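Local structure of putative cellulase CEL6 (Mycobacterium tuberculosis, 1UP3) at residues A[231-245]-A[257-270]. The protein probably hydrolyses internal beta-1,4-glycosidic bonds of cellulose, as an endoglucanase of glycoside hydrolase family 6. Numbering follows the deposited sequence.
With BGC (beta-D-glucopyranose), chain B; BGC (beta-D-glucopyranose), chain C; SO4 (sulfate ion), chain E; SO4 (sulfate ion), chain D.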
ATOM      1  N   LEU A 231     -13.387  10.338 -10.559  1.00 17.71           N
ATOM      2  CA  LEU A 231     -11.966  10.584 -10.649  1.00 16.15           C
ATOM      3  C   LEU A 231     -11.511  11.523  -9.530  1.00 13.45           C
ATOM      4  O   LEU A 231     -10.443  12.092  -9.590  1.00 12.45           O
ATOM      5  CB  LEU A 231     -11.565  11.091 -12.046  1.00 16.27           C
ATOM      6  CG  LEU A 231     -10.950  10.044 -12.970  1.00 19.51           C
ATOM      7  CD1 LEU A 231     -11.761   8.796 -13.143  1.00 20.13           C
ATOM      8  CD2 LEU A 231     -10.602  10.688 -14.325  1.00 20.52           C
ATOM      9  N   ASN A 232     -12.296  11.644  -8.466  1.00 13.21           N
ATOM     10  CA  ASN A 232     -11.840  12.463  -7.327  1.00 12.37           C
ATOM     11  C   ASN A 232     -10.619  11.898  -6.582  1.00 11.42           C
ATOM     12  O   ASN A 232      -9.988  12.619  -5.795  1.00 11.38           O
ATOM     13  CB  ASN A 232     -12.998  12.840  -6.377  1.00 13.30           C
ATOM     14  CG  ASN A 232     -13.472  11.702  -5.531  1.00 14.79           C
ATOM     15  OD1 ASN A 232     -13.374  10.524  -5.906  1.00 21.93           O
ATOM     16  ND2 ASN A 232     -14.000  12.033  -4.343  1.00 17.50           N
ATOM     17  N   TRP A 233     -10.262  10.651  -6.896  1.00 10.35           N
ATOM     18  CA  TRP A 233      -9.089   9.958  -6.349  1.00 10.00           C
ATOM     19  C   TRP A 233      -7.883  10.077  -7.284  1.00  9.28           C
ATOM     20  O   TRP A 233      -6.802   9.610  -6.948  1.00 10.21           O
ATOM     21  CB  TRP A 233      -9.423   8.466  -6.115  1.00 10.92           C
ATOM     22  CG  TRP A 233     -10.100   7.876  -7.327  1.00 10.92           C
ATOM     23  CD1 TRP A 233     -11.455   7.781  -7.531  1.00 11.64           C
ATOM     24  CD2 TRP A 233      -9.488   7.449  -8.552  1.00 10.03           C
ATOM     25  NE1 TRP A 233     -11.713   7.257  -8.773  1.00 13.51           N
ATOM     26  CE2 TRP A 233     -10.532   7.043  -9.421  1.00 11.34           C
ATOM     27  CE3 TRP A 233      -8.168   7.307  -8.990  1.00 11.52           C
ATOM     28  CZ2 TRP A 233     -10.292   6.524 -10.702  1.00 12.62           C
ATOM     29  CZ3 TRP A 233      -7.933   6.800 -10.260  1.00 11.77           C
ATOM     30  CH2 TRP A 233      -9.006   6.438 -11.106  1.00 12.37           C
ATOM     31  N   CYS A 234      -8.064  10.707  -8.459  1.00  8.00           N
ATOM     32  CA  CYS A 234      -7.031  10.724  -9.502  1.00  8.80           C
ATOM     33  C   CYS A 234      -6.360  12.104  -9.543  1.00  8.14           C
ATOM     34  O   CYS A 234      -6.898  13.055 -10.085  1.00  8.35           O
ATOM     35  CB  CYS A 234      -7.687  10.341 -10.830  1.00  8.37           C
ATOM     36  SG  CYS A 234      -6.614   9.541 -12.020  1.00 13.37           S
ATOM     37  N   ASN A 235      -5.202  12.199  -8.904  1.00  7.30           N
ATOM     38  CA  ASN A 235      -4.476  13.471  -8.729  1.00  8.29           C
ATOM     39  C   ASN A 235      -5.359  14.676  -8.343  1.00  7.71           C
ATOM     40  O   ASN A 235      -5.262  15.731  -8.982  1.00  9.02           O
ATOM     41  CB  ASN A 235      -3.710  13.827 -10.004  1.00  8.65           C
ATOM     42  CG  ASN A 235      -2.614  12.819 -10.357  1.00  8.27           C
ATOM     43  OD1 ASN A 235      -1.993  12.237  -9.461  1.00 10.13           O
ATOM     44  ND2 ASN A 235      -2.353  12.623 -11.662  1.00  9.21           N
ATOM     45  N   PRO A 236      -6.190  14.576  -7.310  1.00  7.51           N
ATOM     46  CA  PRO A 236      -6.976  15.748  -6.885  1.00  8.03           C
ATOM     47  C   PRO A 236      -6.112  16.869  -6.332  1.00  9.22           C
ATOM     48  O   PRO A 236      -5.090  16.652  -5.722  1.00  9.36           O
ATOM     49  CB  PRO A 236      -7.874  15.203  -5.794  1.00  7.30           C
ATOM     50  CG  PRO A 236      -7.066  14.025  -5.234  1.00  7.01           C
ATOM     51  CD  PRO A 236      -6.388  13.419  -6.422  1.00  7.65           C
ATOM     52  N   SER A 237      -6.577  18.093  -6.537  1.00 10.39           N
ATOM     53  CA  SER A 237      -5.945  19.216  -5.882  1.00 10.06           C
ATOM     54  C   SER A 237      -6.527  19.417  -4.479  1.00  8.74           C
ATOM     55  O   SER A 237      -7.540  18.821  -4.095  1.00 10.04           O
ATOM     56  CB  SER A 237      -6.096  20.469  -6.742  1.00 11.33           C
ATOM     57  OG  SER A 237      -7.461  20.815  -6.825  1.00 14.34           O
ATOM     58  N   GLY A 238      -5.847  20.259  -3.703  1.00  8.73           N
ATOM     59  CA  GLY A 238      -6.289  20.658  -2.374  1.00  9.33           C
ATOM     60  C   GLY A 238      -6.166  19.619  -1.262  1.00  7.98           C
ATOM     61  O   GLY A 238      -6.735  19.785  -0.175  1.00  9.99           O
ATOM     62  N   ARG A 239      -5.463  18.523  -1.539  1.00  7.69           N
ATOM     63  CA  ARG A 239      -5.232  17.470  -0.547  1.00  6.35           C
ATOM     64  C   ARG A 239      -3.957  17.777   0.237  1.00  5.63           C
ATOM     65  O   ARG A 239      -3.085  18.475  -0.241  1.00  5.72           O
ATOM     66  CB  ARG A 239      -5.112  16.091  -1.211  1.00  6.36           C
ATOM     67  CG  ARG A 239      -6.301  15.678  -2.088  1.00  8.15           C
ATOM     68  CD  ARG A 239      -7.675  15.844  -1.469  1.00  8.87           C
ATOM     69  NE  ARG A 239      -8.268  17.113  -1.824  1.00 13.99           N
ATOM     70  CZ  ARG A 239      -9.103  17.829  -1.067  1.00 13.56           C
ATOM     71  NH1 ARG A 239      -9.442  17.495   0.170  1.00 11.36           N
ATOM     72  NH2 ARG A 239      -9.585  18.944  -1.567  1.00 15.71           N
ATOM     73  N   ALA A 240      -3.806  17.160   1.405  1.00  5.94           N
ATOM     74  CA  ALA A 240      -2.678  17.439   2.282  1.00  5.92           C
ATOM     75  C   ALA A 240      -2.105  16.147   2.793  1.00  5.80           C
ATOM     76  O   ALA A 240      -2.849  15.191   3.003  1.00  5.88           O
ATOM     77  CB  ALA A 240      -3.164  18.290   3.445  1.00  5.86           C
ATOM     78  N   LEU A 241      -0.802  16.133   3.035  1.00  5.95           N
ATOM     79  CA  LEU A 241      -0.193  15.041   3.786  1.00  6.11           C
ATOM     80  C   LEU A 241      -0.974  14.835   5.074  1.00  5.71           C
ATOM     81  O   LEU A 241      -1.388  15.825   5.753  1.00  6.51           O
ATOM     82  CB  LEU A 241       1.234  15.390   4.165  1.00  6.09           C
ATOM     83  CG  LEU A 241       2.198  15.711   3.040  1.00  6.52           C
ATOM     84  CD1 LEU A 241       3.512  16.155   3.678  1.00  8.16           C
ATOM     85  CD2 LEU A 241       2.396  14.533   2.115  1.00  6.79           C
ATOM     86  N   GLY A 242      -1.148  13.555   5.428  1.00  6.09           N
ATOM     87  CA  GLY A 242      -1.749  13.176   6.693  1.00  6.02           C
ATOM     88  C   GLY A 242      -0.714  12.851   7.755  1.00  5.75           C
ATOM     89  O   GLY A 242       0.494  13.129   7.597  1.00  6.60           O
ATOM     90  N   ALA A 243      -1.180  12.303   8.872  1.00  7.22           N
ATOM     91  CA  ALA A 243      -0.307  11.936   9.991  1.00  7.63           C
ATOM     92  C   ALA A 243       0.885  11.141   9.566  1.00  7.48           C
ATOM     93  O   ALA A 243       0.736  10.210   8.811  1.00  6.95           O
ATOM     94  CB  ALA A 243      -1.093  11.087  10.995  1.00  8.63           C
ATOM     95  N   PRO A 244       2.091  11.485  10.024  1.00  8.15           N
ATOM     96  CA  PRO A 244       3.243  10.666   9.732  1.00  8.12           C
ATOM     97  C   PRO A 244       3.109   9.262  10.314  1.00  7.57           C
ATOM     98  O   PRO A 244       2.356   9.060  11.298  1.00  7.45           O
ATOM     99  CB  PRO A 244       4.431  11.422  10.344  1.00  9.66           C
ATOM    100  CG  PRO A 244       3.933  12.819  10.581  1.00 11.88           C
ATOM    101  CD  PRO A 244       2.449  12.756  10.699  1.00  9.00           C
ATOM    102  N   PRO A 245       3.780   8.306   9.695  1.00  7.66           N
ATOM    103  CA  PRO A 245       3.667   6.910  10.135  1.00  6.31           C
ATOM    104  C   PRO A 245       3.939   6.742  11.625  1.00  6.90           C
ATOM    105  O   PRO A 245       4.881   7.326  12.187  1.00  7.05           O
ATOM    106  CB  PRO A 245       4.670   6.172   9.240  1.00  7.31           C
ATOM    107  CG  PRO A 245       4.745   7.030   8.014  1.00  7.78           C
ATOM    108  CD  PRO A 245       4.608   8.425   8.482  1.00  7.56           C
ATOM    109  N   TYR A 257      -0.709   3.811  11.422  1.00  4.69           N
ATOM    110  CA  TYR A 257      -0.844   4.697  10.266  1.00  4.62           C
ATOM    111  C   TYR A 257       0.442   4.581   9.469  1.00  4.92           C
ATOM    112  O   TYR A 257       1.519   4.662  10.055  1.00  6.10           O
ATOM    113  CB  TYR A 257      -1.065   6.158  10.680  1.00  4.54           C
ATOM    114  CG  TYR A 257      -2.181   6.414  11.659  1.00  6.25           C
ATOM    115  CD1 TYR A 257      -3.259   5.577  11.754  1.00  5.37           C
ATOM    116  CD2 TYR A 257      -2.118   7.523  12.510  1.00  6.77           C
ATOM    117  CE1 TYR A 257      -4.300   5.824  12.686  1.00  4.56           C
ATOM    118  CE2 TYR A 257      -3.105   7.773  13.422  1.00  8.15           C
ATOM    119  CZ  TYR A 257      -4.190   6.920  13.512  1.00  7.41           C
ATOM    120  OH  TYR A 257      -5.171   7.134  14.430  1.00  7.89           O
ATOM    121  N   LEU A 258       0.339   4.295   8.179  1.00  5.60           N
ATOM    122  CA  LEU A 258       1.492   4.165   7.290  1.00  5.15           C
ATOM    123  C   LEU A 258       1.370   5.096   6.118  1.00  5.45           C
ATOM    124  O   LEU A 258       0.249   5.511   5.763  1.00  5.96           O
ATOM    125  CB  LEU A 258       1.655   2.734   6.762  1.00  6.25           C
ATOM    126  CG  LEU A 258       1.861   1.616   7.800  1.00  6.23           C
ATOM    127  CD1 LEU A 258       1.846   0.269   7.096  1.00  7.79           C
ATOM    128  CD2 LEU A 258       3.140   1.850   8.623  1.00 10.79           C
ATOM    129  N   TRP A 259       2.494   5.405   5.481  1.00  4.79           N
ATOM    130  CA  TRP A 259       2.403   6.049   4.153  1.00  5.29           C
ATOM    131  C   TRP A 259       2.671   4.952   3.131  1.00  6.10           C
ATOM    132  O   TRP A 259       3.817   4.535   2.973  1.00  6.09           O
ATOM    133  CB  TRP A 259       3.396   7.200   4.007  1.00  4.96           C
ATOM    134  CG  TRP A 259       3.010   8.436   4.746  1.00  4.71           C
ATOM    135  CD1 TRP A 259       2.025   8.580   5.709  1.00  3.94           C
ATOM    136  CD2 TRP A 259       3.607   9.725   4.594  1.00  3.96           C
ATOM    137  NE1 TRP A 259       2.028   9.864   6.182  1.00  5.80           N
ATOM    138  CE2 TRP A 259       2.954  10.599   5.492  1.00  5.71           C
ATOM    139  CE3 TRP A 259       4.605  10.236   3.767  1.00  5.72           C
ATOM    140  CZ2 TRP A 259       3.306  11.950   5.616  1.00  5.88           C
ATOM    141  CZ3 TRP A 259       4.937  11.599   3.876  1.00  6.47           C
ATOM    142  CH2 TRP A 259       4.287  12.417   4.802  1.00  6.70           C
ATOM    143  N   ILE A 260       1.609   4.402   2.559  1.00  4.44           N
ATOM    144  CA  ILE A 260       1.725   3.294   1.617  1.00  5.04           C
ATOM    145  C   ILE A 260       1.955   3.847   0.215  1.00  4.97           C
ATOM    146  O   ILE A 260       3.017   3.628  -0.384  1.00  4.50           O
ATOM    147  CB  ILE A 260       0.527   2.326   1.769  1.00  4.86           C
ATOM    148  CG1 ILE A 260       0.497   1.821   3.212  1.00  6.94           C
ATOM    149  CG2 ILE A 260       0.697   1.155   0.761  1.00  4.45           C
ATOM    150  CD1 ILE A 260      -0.644   0.933   3.561  1.00  8.35           C
ATOM    151  N   LYS A 261       1.003   4.618  -0.293  1.00  5.72           N
ATOM    152  CA  LYS A 261       1.243   5.463  -1.441  1.00  5.28           C
ATOM    153  C   LYS A 261       2.386   6.422  -1.133  1.00  6.23           C
ATOM    154  O   LYS A 261       2.497   6.887  -0.003  1.00  6.48           O
ATOM    155  CB  LYS A 261      -0.033   6.247  -1.765  1.00  6.39           C
ATOM    156  CG  LYS A 261       0.088   7.400  -2.762  1.00  7.43           C
ATOM    157  CD  LYS A 261       0.213   6.914  -4.144  1.00  9.14           C
ATOM    158  CE  LYS A 261       0.458   8.088  -5.091  1.00 11.59           C
ATOM    159  NZ  LYS A 261       0.249   7.684  -6.495  1.00 13.76           N
ATOM    160  N   ARG A 262       3.237   6.682  -2.140  1.00  5.61           N
ATOM    161  CA  ARG A 262       4.347   7.615  -2.007  1.00  6.24           C
ATOM    162  C   ARG A 262       3.926   9.009  -2.487  1.00  6.51           C
ATOM    163  O   ARG A 262       3.710   9.206  -3.690  1.00  7.03           O
ATOM    164  CB  ARG A 262       5.533   7.124  -2.824  1.00  6.32           C
ATOM    165  CG  ARG A 262       6.189   5.840  -2.276  1.00  6.83           C
ATOM    166  CD  ARG A 262       7.613   5.531  -2.805  1.00 12.88           C
ATOM    167  NE  ARG A 262       8.313   4.599  -1.913  1.00 14.06           N
ATOM    168  CZ  ARG A 262       9.641   4.305  -1.924  1.00 15.03           C
ATOM    169  NH1 ARG A 262      10.506   4.856  -2.759  1.00 17.60           N
ATOM    170  NH2 ARG A 262      10.097   3.431  -1.061  1.00 16.20           N
ATOM    171  N   PRO A 263       3.801   9.977  -1.572  1.00  7.26           N
ATOM    172  CA  PRO A 263       3.381  11.341  -1.964  1.00  7.86           C
ATOM    173  C   PRO A 263       4.274  11.897  -3.017  1.00  7.87           C
ATOM    174  O   PRO A 263       5.490  11.856  -2.907  1.00  7.88           O
ATOM    175  CB  PRO A 263       3.520  12.163  -0.683  1.00  7.88           C
ATOM    176  CG  PRO A 263       3.346  11.162   0.402  1.00  9.09           C
ATOM    177  CD  PRO A 263       4.006   9.898  -0.109  1.00  8.40           C
ATOM    178  N   GLY A 264       3.649  12.441  -4.058  1.00  7.78           N
ATOM    179  CA  GLY A 264       4.375  12.977  -5.197  1.00  7.60           C
ATOM    180  C   GLY A 264       4.222  12.117  -6.428  1.00  8.21           C
ATOM    181  O   GLY A 264       4.271  12.621  -7.541  1.00  8.41           O
ATOM    182  N   GLU A 265       3.958  10.822  -6.259  1.00  7.96           N
ATOM    183  CA  GLU A 265       3.721   9.950  -7.420  1.00  8.64           C
ATOM    184  C   GLU A 265       2.359  10.207  -8.037  1.00  8.63           C
ATOM    185  O   GLU A 265       1.359  10.374  -7.314  1.00  8.27           O
ATOM    186  CB  GLU A 265       3.822   8.481  -7.023  1.00  9.62           C
ATOM    187  CG  GLU A 265       5.233   8.030  -6.849  1.00 10.25           C
ATOM    188  CD  GLU A 265       5.258   6.526  -6.546  1.00 12.39           C
ATOM    189  OE1 GLU A 265       4.214   5.818  -6.746  1.00 19.52           O
ATOM    190  OE2 GLU A 265       6.257   6.057  -6.142  1.00 17.43           O
ATOM    191  N   SER A 266       2.317  10.313  -9.368  1.00  8.10           N
ATOM    192  CA  SER A 266       1.068  10.522 -10.078  1.00  7.91           C
ATOM    193  C   SER A 266       0.156   9.313  -9.929  1.00  6.90           C
ATOM    194  O   SER A 266       0.605   8.183  -9.915  1.00  8.83           O
ATOM    195  CB  SER A 266       1.310  10.795 -11.555  1.00  8.56           C
ATOM    196  OG  SER A 266       0.069  10.961 -12.232  1.00  8.46           O
ATOM    197  N   ASP A 267      -1.145   9.563  -9.861  1.00  7.43           N
ATOM    198  CA  ASP A 267      -2.142   8.501  -9.847  1.00  7.50           C
ATOM    199  C   ASP A 267      -2.431   7.979 -11.259  1.00  8.52           C
ATOM    200  O   ASP A 267      -3.106   6.940 -11.413  1.00 10.01           O
ATOM    201  CB  ASP A 267      -3.431   8.966  -9.175  1.00  7.29           C
ATOM    202  CG  ASP A 267      -3.226   9.360  -7.733  1.00  9.49           C
ATOM    203  OD1 ASP A 267      -2.654   8.524  -6.994  1.00 12.07           O
ATOM    204  OD2 ASP A 267      -3.601  10.477  -7.277  1.00 10.05           O
ATOM    205  N   GLY A 268      -2.000   8.728 -12.276  1.00  9.38           N
ATOM    206  CA  GLY A 268      -2.257   8.380 -13.666  1.00  9.29           C
ATOM    207  C   GLY A 268      -2.454   9.610 -14.545  1.00  9.33           C
ATOM    208  O   GLY A 268      -2.356  10.741 -14.091  1.00  9.20           O
ATOM    209  N   THR A 269      -2.792   9.368 -15.809  1.00 10.09           N
ATOM    210  CA  THR A 269      -3.084  10.444 -16.724  1.00  9.94           C
ATOM    211  C   THR A 269      -4.391  11.197 -16.409  1.00 10.33           C
ATOM    212  O   THR A 269      -4.513  12.406 -16.673  1.00  9.23           O
ATOM    213  CB  THR A 269      -3.068   9.899 -18.155  1.00 10.10           C
ATOM    214  OG1 THR A 269      -3.949   8.787 -18.255  1.00 10.85           O
ATOM    215  CG2 THR A 269      -1.751   9.328 -18.525  1.00 11.34           C
ATOM    216  N   CYS A 270      -5.343  10.483 -15.816  1.00 11.23           N
ATOM    217  CA  CYS A 270      -6.510  11.080 -15.142  1.00 13.44           C
ATOM    218  C   CYS A 270      -7.425  11.889 -16.084  1.00 15.15           C
ATOM    219  O   CYS A 270      -8.122  12.790 -15.651  1.00 16.43           O
ATOM    220  CB  CYS A 270      -6.066  11.886 -13.894  1.00 13.78           C
ATOM    221  SG  CYS A 270      -5.268  10.856 -12.606  1.00 16.16           S
TER
HETATM  222  C2  BGC B   3     -13.809   4.112  -5.440  1.00 12.19           C
HETATM  223  C3  BGC B   3     -12.470   4.405  -6.073  1.00  9.87           C
HETATM  224  C4  BGC B   3     -12.091   3.385  -7.154  1.00  9.10           C
HETATM  225  C5  BGC B   3     -13.264   3.138  -8.136  1.00 11.18           C
HETATM  226  C6  BGC B   3     -12.959   1.960  -9.066  1.00 15.87           C
HETATM  227  C1  BGC B   3     -14.830   3.894  -6.546  1.00 11.69           C
HETATM  228  O2  BGC B   3     -14.165   5.200  -4.595  1.00 11.64           O
HETATM  229  O3  BGC B   3     -11.475   4.497  -5.049  1.00  9.31           O
HETATM  230  O4  BGC B   3     -11.036   3.866  -7.906  1.00 10.13           O
HETATM  231  O5  BGC B   3     -14.379   2.824  -7.363  1.00 15.14           O
HETATM  232  O6  BGC B   3     -14.022   1.885 -10.011  1.00 21.22           O
HETATM  233  C2  BGC C   4      -8.818   3.459  -8.770  1.00 10.07           C
HETATM  234  C3  BGC C   4      -7.443   2.921  -8.400  1.00 10.22           C
HETATM  235  C4  BGC C   4      -6.932   3.586  -7.122  1.00  8.66           C
HETATM  236  C5  BGC C   4      -8.023   3.470  -6.036  1.00  6.00           C
HETATM  237  C6  BGC C   4      -7.648   4.258  -4.773  1.00  6.77           C
HETATM  238  C1  BGC C   4      -9.775   3.311  -7.582  1.00  9.85           C
HETATM  239  O2  BGC C   4      -9.326   2.827  -9.960  1.00 13.03           O
HETATM  240  O3  BGC C   4      -6.512   3.083  -9.458  1.00 10.65           O
HETATM  241  O4  BGC C   4      -5.719   2.993  -6.647  1.00  9.94           O
HETATM  242  O5  BGC C   4      -9.262   4.006  -6.472  1.00  8.49           O
HETATM  243  O6  BGC C   4      -8.620   4.074  -3.762  1.00  7.16           O
HETATM  244  S   SO4 E 387      -5.745  10.645 -20.723  1.00 19.45           S
HETATM  245  O1  SO4 E 387      -4.991   9.802 -21.622  1.00 22.22           O
HETATM  246  O2  SO4 E 387      -4.973  11.817 -20.350  1.00 17.61           O
HETATM  247  O3  SO4 E 387      -6.217   9.903 -19.543  1.00 16.74           O
HETATM  248  O4  SO4 E 387      -7.045  11.049 -21.307  1.00 22.78           O
HETATM  249  S   SO4 D 385     -15.226   7.045 -10.051  1.00 30.58           S
HETATM  250  O1  SO4 D 385     -15.551   5.898 -10.897  1.00 33.76           O
HETATM  251  O2  SO4 D 385     -14.283   7.901 -10.760  1.00 31.89           O
HETATM  252  O3  SO4 D 385     -14.588   6.547  -8.846  1.00 28.16           O
HETATM  253  O4  SO4 D 385     -16.436   7.790  -9.638  1.00 30.83           O
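Asn235 and Asp267 exchange hydrogen bonds in both directions. Asn235 N-H donates to the anti lone pair of Asp267 OD2 (2.9 Å), while Asp267 N donates almost straight to Asn235 OD1 (2.8 Å, 171° at the hydrogen). The two side chains run alongside each other, pointing opposite ways, with amide and carboxylate planes only moderately inclined. The amide's other end, Asn235 ND2, reaches Ser266 OG at 3.0 Å, close to the amide plane, so the amide is held from both ends. Ser266 OG in turn accepts from Gly268 N, an ST turn made possible by chi1 of 178°, which sets the hydroxyl beside the carbonyl carbon; the same hydroxyl is also hydrogen-bonded to Pro275 O. The second carboxylate oxygen, Asp267 OD1, forms salt bridges with Lys261 and Arg220.

Next to this polar knot the Cys234–Cys270 disulfide (SG to SG 2.0 Å) ties the loops covalently. Cys234 CB also lies against one face of the Trp233 indole; the opposite face carries the two glucose units, with C2 of the chain C sugar 3.8 Å from Trp233 CZ3.

Farther along, Trp259 forms a second, largely apolar focus. Its NE1 donates to Ala243 O (2.9 Å), meeting that oxygen from above the carbonyl plane, and Pro245 CD makes a CH-pi contact over the five-membered ring, 13° off the normal. Leu241 lies across the indole: its CD2 meets Trp259 CH2 at the benzo end, and the same methyl packs on Pro263 CB (3.8 Å). Leu241 also touches Leu288, which places this packing against helix 282-291.

Thus disulfide, side-chain bonds and indole packing join the loops flanking 254-258, an outermost strand of the parallel sheet, and back a sugar-stacking tryptophan in the glycan-binding cleft of this family 6 catalytic domain.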